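Local structure of Zn-dependent hydrolase of metallo-beta-lactamase superfamily TM0207 (Thermotoga maritima, 1VJN) at residues Phe189-Phe193 against Arg212-Val216; Ala24-Glu28 against Phe111-Gly115. The protein probably acts as a zinc-dependent hydrolase of the metallo-beta-lactamase superfamily, though its substrate is not established. One frame throughout, in Å; residues are numbered along the deposited sequence.

Contact 1 of 2, residues Phe189-Phe193 against Arg212-Val216; sequences FLKLF and RKVVV
Leu190, Phe193 and Val214 form the middle of a buried apolar contact between helix 187-190, with the turn Leu190-Phe193, and strand 213-216. This strand lies next to edge strand 197-198 of the eight-stranded sheet. The segment 190-193 is a type I beta turn, with Phe193 N bonded to Leu190 O. The turn brings the Phe193 side chain back toward the strand. Val214 CG2 then sits over the centre of the Phe193 ring, 3.6 Å from the ring centroid and 8° off its normal, a CH-pi contact. The other branch of the same valine, CG1, stands anti to its backbone N (chi1 175°) and meets Leu190 CD2 at 3.7 Å. Leu190 CD2 also touches Val216 CG2 at 3.7 Å, so one methyl bridges two valines on the same side of the strand. Phe189 adds a looser touch, CE2 to Val214 CG1 at 4.2 Å, and its ring has Phe193 CE1 over one face. Arg212 borders the group. Its NH1 lies near the plane of the Phe193 ring, 4.1 Å from CE2, with the guanidinium and ring planes 78° apart. No hydrogen bond joins the two segments, so their hold on each other rests on methyl and ring packing, while the arginine's polar partners, a salt bridge to Asp162 and a bond to the Ala166 carbonyl, lie outside them.

Contact 2 of 2, residues Ala24-Glu28 against Phe111-Gly115; sequences ALEME and FEGEG
Apolar packing comes first: Leu25 and Met27 both meet Phe111, between the two facing sheets of the alpha-beta/beta-alpha sandwich of the metallo-hydrolase fold. The axes of strands 24-27 and 111-113 run 28° from parallel and 8.8 Å apart. Leu25 CD1 lies 3.6 Å from Phe111 CD2, and the two side chains cross at about a right angle. The SE of Met27, a selenomethionine, lies 4.1 Å from Phe111 CB. Val118 of strand 116-120 also touches both Leu25 and Met27.

A close van der Waals contact follows at Gly113, which has no side chain to meet the selenium. With CG between the backbone N and the carbonyl carbon (chi1 47°) and the chain bent at its last torsion, Met27 CE comes 3.2 Å from Gly113 O.

Polar contacts gather at Glu28 and Glu114, where each carboxylate takes the other's backbone N-H. Glu28 N bonds to Glu114 OE2 at 3.0 Å, meeting it from above the carboxylate plane. Glu114 N bonds to Glu28 OE2; the modelled 2.5 Å is very short, so its exact length is doubtful. The side chains come from opposite directions, and their carboxylates stack with planes 20° apart.

If both carboxylates are charged, they probably repel each other, with Glu28 OE2 and Glu114 OE1 4.2 Å apart. The reciprocal backbone bonds probably offset part of that cost and hold them beside the apolar packing.

Contact 2 opens on strand 22-27, the second strand of the chain, in the six-stranded sheet. It closes when the chain, after 82 intervening residues, reaches strand 105-113 in the other sheet. It thus ties the two sheets to each other. Contact 1 opens only later, at helix 187-190, and closes after 18 residues at strand 213-216. That shorter loop includes strands 197-198 and 202-205, and the contact fixes the helix and its turn to the eight-stranded sheet. The contacts follow in series, neither nested nor crossed. The centres of contact 1 and contact 2 are about 23 Å apart, and the nearest atoms of contact 1 and contact 2 about 12 Å apart. The eight-stranded sheet is reached by both.

Contact 1 of 2, residues Phe189-Phe193 against Arg212-Val216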
loop_
_atom_site.group_PDB
_atom_site.type_symbol
_atom_site.label_atom_id
_atom_site.label_comp_id
_atom_site.label_asym_id
_atom_site.label_seq_id
_atom_site.Cartn_x
_atom_site.Cartn_y
_atom_site.Cartn_z
ATOM N N PHE A 189 -4.706 -16.057 0.839
ATOM C CA PHE A 189 -4.461 -15.311 -0.386
ATOM C C PHE A 189 -3.422 -16.020 -1.245
ATOM O O PHE A 189 -3.585 -16.165 -2.464
ATOM C CB PHE A 189 -4.024 -13.928 0.025
ATOM C CG PHE A 189 -3.779 -12.984 -1.101
ATOM C CD1 PHE A 189 -4.805 -12.573 -1.921
ATOM C CD2 PHE A 189 -2.495 -12.439 -1.292
ATOM C CE1 PHE A 189 -4.579 -11.675 -2.925
ATOM C CE2 PHE A 189 -2.264 -11.545 -2.313
ATOM C CZ PHE A 189 -3.295 -11.149 -3.123
ATOM N N LEU A 190 -2.349 -16.498 -0.629
ATOM C CA LEU A 190 -1.250 -17.124 -1.398
ATOM C C LEU A 190 -1.686 -18.340 -2.212
ATOM O O LEU A 190 -1.161 -18.595 -3.296
ATOM C CB LEU A 190 -0.089 -17.534 -0.476
ATOM C CG LEU A 190 0.506 -16.412 0.364
ATOM C CD1 LEU A 190 1.680 -16.918 1.225
ATOM C CD2 LEU A 190 0.939 -15.251 -0.504
ATOM N N LYS A 191 -2.620 -19.117 -1.677
ATOM C CA LYS A 191 -3.123 -20.284 -2.381
ATOM C C LYS A 191 -3.821 -19.956 -3.723
ATOM O O LYS A 191 -4.057 -20.842 -4.527
ATOM C CB LYS A 191 -4.026 -21.143 -1.479
ATOM C CG LYS A 191 -5.223 -20.425 -0.873
ATOM C CD LYS A 191 -6.520 -21.249 -0.906
ATOM C CE LYS A 191 -6.417 -22.599 -0.194
ATOM N NZ LYS A 191 -7.576 -23.512 -0.570
ATOM N N LEU A 192 -4.092 -18.683 -3.992
ATOM C CA LEU A 192 -4.787 -18.295 -5.208
ATOM C C LEU A 192 -3.847 -18.019 -6.360
ATOM O O LEU A 192 -4.294 -17.721 -7.469
ATOM C CB LEU A 192 -5.642 -17.053 -4.920
ATOM C CG LEU A 192 -6.700 -17.225 -3.818
ATOM C CD1 LEU A 192 -7.387 -15.864 -3.536
ATOM C CD2 LEU A 192 -7.738 -18.326 -4.160
ATOM N N PHE A 193 -2.543 -18.100 -6.098
ATOM C CA PHE A 193 -1.516 -17.807 -7.087
ATOM C C PHE A 193 -0.581 -19.013 -7.264
ATOM O O PHE A 193 -0.516 -19.909 -6.427
ATOM C CB PHE A 193 -0.699 -16.575 -6.692
ATOM C CG PHE A 193 -1.531 -15.324 -6.475
ATOM C CD1 PHE A 193 -2.063 -15.045 -5.229
ATOM C CD2 PHE A 193 -1.747 -14.419 -7.511
ATOM C CE1 PHE A 193 -2.822 -13.902 -5.022
ATOM C CE2 PHE A 193 -2.517 -13.273 -7.318
ATOM C CZ PHE A 193 -3.051 -13.007 -6.068
ATOM N N ARG A 212 4.055 -10.743 -12.959
ATOM C CA ARG A 212 3.344 -10.800 -11.721
ATOM C C ARG A 212 4.108 -11.604 -10.699
ATOM O O ARG A 212 4.558 -12.710 -10.983
ATOM C CB ARG A 212 1.975 -11.431 -11.903
ATOM C CG ARG A 212 1.314 -11.641 -10.557
ATOM C CD ARG A 212 -0.116 -11.835 -10.628
ATOM N NE ARG A 212 -0.795 -10.585 -10.918
ATOM C CZ ARG A 212 -2.105 -10.495 -11.094
ATOM N NH1 ARG A 212 -2.864 -11.593 -11.033
ATOM N NH2 ARG A 212 -2.661 -9.320 -11.349
ATOM N N LYS A 213 4.213 -11.058 -9.492
ATOM C CA LYS A 213 4.803 -11.783 -8.374
ATOM C C LYS A 213 4.181 -11.301 -7.068
ATOM O O LYS A 213 4.171 -10.103 -6.785
ATOM C CB LYS A 213 6.301 -11.561 -8.330
ATOM C CG LYS A 213 7.060 -12.564 -7.466
ATOM C CD LYS A 213 8.583 -12.378 -7.621
ATOM C CE LYS A 213 9.056 -10.901 -7.444
ATOM N NZ LYS A 213 10.548 -10.722 -7.397
ATOM N N VAL A 214 3.654 -12.239 -6.297
ATOM C CA VAL A 214 3.196 -11.953 -4.963
ATOM C C VAL A 214 4.406 -11.990 -3.995
ATOM O O VAL A 214 5.169 -12.961 -3.961
ATOM C CB VAL A 214 2.097 -12.945 -4.566
ATOM C CG1 VAL A 214 1.694 -12.721 -3.130
ATOM C CG2 VAL A 214 0.900 -12.795 -5.478
ATOM N N VAL A 215 4.612 -10.901 -3.265
ATOM C CA VAL A 215 5.733 -10.764 -2.337
ATOM C C VAL A 215 5.183 -10.536 -0.942
ATOM O O VAL A 215 4.501 -9.525 -0.700
ATOM C CB VAL A 215 6.654 -9.603 -2.709
ATOM C CG1 VAL A 215 7.738 -9.380 -1.612
ATOM C CG2 VAL A 215 7.306 -9.865 -4.043
ATOM N N VAL A 216 5.509 -11.464 -0.045
ATOM C CA VAL A 216 5.125 -11.430 1.349
ATOM C C VAL A 216 6.315 -10.879 2.126
ATOM O O VAL A 216 7.386 -11.485 2.151
ATOM C CB VAL A 216 4.792 -12.845 1.894
ATOM C CG1 VAL A 216 4.278 -12.766 3.323
ATOM C CG2 VAL A 216 3.769 -13.510 1.043
#

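Contact 2 of 2, residues Ala24-Glu28 against Phe111-Gly115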
loop_
_atom_site.group_PDB
_atom_site.type_symbol
_atom_site.label_atom_id
_atom_site.label_comp_id
_atom_site.label_asym_id
_atom_site.label_seq_id
_atom_site.Cartn_x
_atom_site.Cartn_y
_atom_site.Cartn_z
ATOM N N ALA A 24 7.631 2.778 4.051
ATOM C CA ALA A 24 8.424 3.870 3.462
ATOM C C ALA A 24 8.729 3.452 2.044
ATOM O O ALA A 24 9.258 2.341 1.805
ATOM C CB ALA A 24 9.720 4.172 4.247
ATOM N N LEU A 25 8.341 4.322 1.109
ATOM C CA LEU A 25 8.690 4.216 -0.320
ATOM C C LEU A 25 9.745 5.234 -0.677
ATOM O O LEU A 25 9.555 6.434 -0.481
ATOM C CB LEU A 25 7.460 4.482 -1.208
ATOM C CG LEU A 25 6.179 3.792 -0.812
ATOM C CD1 LEU A 25 5.028 4.294 -1.691
ATOM C CD2 LEU A 25 6.349 2.303 -0.926
ATOM N N GLU A 26 10.851 4.771 -1.220
ATOM C CA GLU A 26 11.876 5.657 -1.726
ATOM C C GLU A 26 11.961 5.621 -3.254
ATOM O O GLU A 26 12.147 4.567 -3.864
ATOM C CB GLU A 26 13.209 5.305 -1.127
ATOM C CG GLU A 26 13.214 5.425 0.376
ATOM C CD GLU A 26 14.438 4.798 1.015
ATOM O OE1 GLU A 26 15.580 5.092 0.574
ATOM O OE2 GLU A 26 14.257 4.019 1.972
HETATM N N MSE A 27 11.805 6.792 -3.849
HETATM C CA MSE A 27 11.827 6.977 -5.286
HETATM C C MSE A 27 12.161 8.448 -5.566
HETATM O O MSE A 27 11.595 9.339 -4.940
HETATM C CB MSE A 27 10.468 6.601 -5.907
HETATM C CG MSE A 27 9.229 7.182 -5.189
HETATM SE SE MSE A 27 7.426 6.786 -6.063
HETATM C CE MSE A 27 7.842 5.069 -7.118
ATOM N N GLU A 28 13.097 8.684 -6.486
ATOM C CA GLU A 28 13.474 10.037 -6.925
ATOM C C GLU A 28 14.258 10.816 -5.866
ATOM O O GLU A 28 14.153 12.034 -5.825
ATOM C CB GLU A 28 12.231 10.868 -7.300
ATOM C CG GLU A 28 11.179 10.153 -8.142
ATOM C CD GLU A 28 11.567 10.050 -9.601
ATOM O OE1 GLU A 28 12.542 10.720 -10.028
ATOM O OE2 GLU A 28 10.890 9.284 -10.318
ATOM N N PHE A 111 1.205 6.486 -6.252
ATOM C CA PHE A 111 2.485 7.190 -6.375
ATOM C C PHE A 111 3.115 6.831 -7.722
ATOM O O PHE A 111 3.263 5.648 -8.074
ATOM C CB PHE A 111 3.407 6.814 -5.224
ATOM C CG PHE A 111 2.728 6.873 -3.900
ATOM C CD1 PHE A 111 2.623 8.075 -3.219
ATOM C CD2 PHE A 111 2.173 5.745 -3.343
ATOM C CE1 PHE A 111 1.997 8.144 -2.018
ATOM C CE2 PHE A 111 1.530 5.813 -2.137
ATOM C CZ PHE A 111 1.426 7.004 -1.478
ATOM N N GLU A 112 3.466 7.856 -8.478
ATOM C CA GLU A 112 4.007 7.674 -9.816
ATOM C C GLU A 112 5.405 8.241 -9.798
ATOM O O GLU A 112 5.582 9.433 -9.568
ATOM C CB GLU A 112 3.118 8.371 -10.849
ATOM C CG GLU A 112 3.535 8.158 -12.301
ATOM C CD GLU A 112 2.395 8.366 -13.314
ATOM O OE1 GLU A 112 1.246 8.685 -12.920
ATOM O OE2 GLU A 112 2.645 8.189 -14.530
ATOM N N GLY A 113 6.394 7.372 -9.984
ATOM C CA GLY A 113 7.789 7.779 -9.868
ATOM C C GLY A 113 8.762 6.765 -10.410
ATOM O O GLY A 113 8.632 5.569 -10.153
ATOM N N GLU A 114 9.755 7.259 -11.144
ATOM C CA GLU A 114 10.732 6.415 -11.826
ATOM C C GLU A 114 10.076 5.469 -12.822
ATOM O O GLU A 114 10.483 4.312 -12.916
ATOM C CB GLU A 114 11.563 5.610 -10.810
ATOM C CG GLU A 114 12.882 6.288 -10.446
ATOM C CD GLU A 114 13.103 6.318 -8.953
ATOM O OE1 GLU A 114 12.191 5.841 -8.227
ATOM O OE2 GLU A 114 14.167 6.823 -8.514
ATOM N N GLY A 115 9.080 5.962 -13.560
ATOM C CA GLY A 115 8.240 5.093 -14.397
ATOM C C GLY A 115 7.702 3.828 -13.701
ATOM O O GLY A 115 7.634 2.762 -14.305
#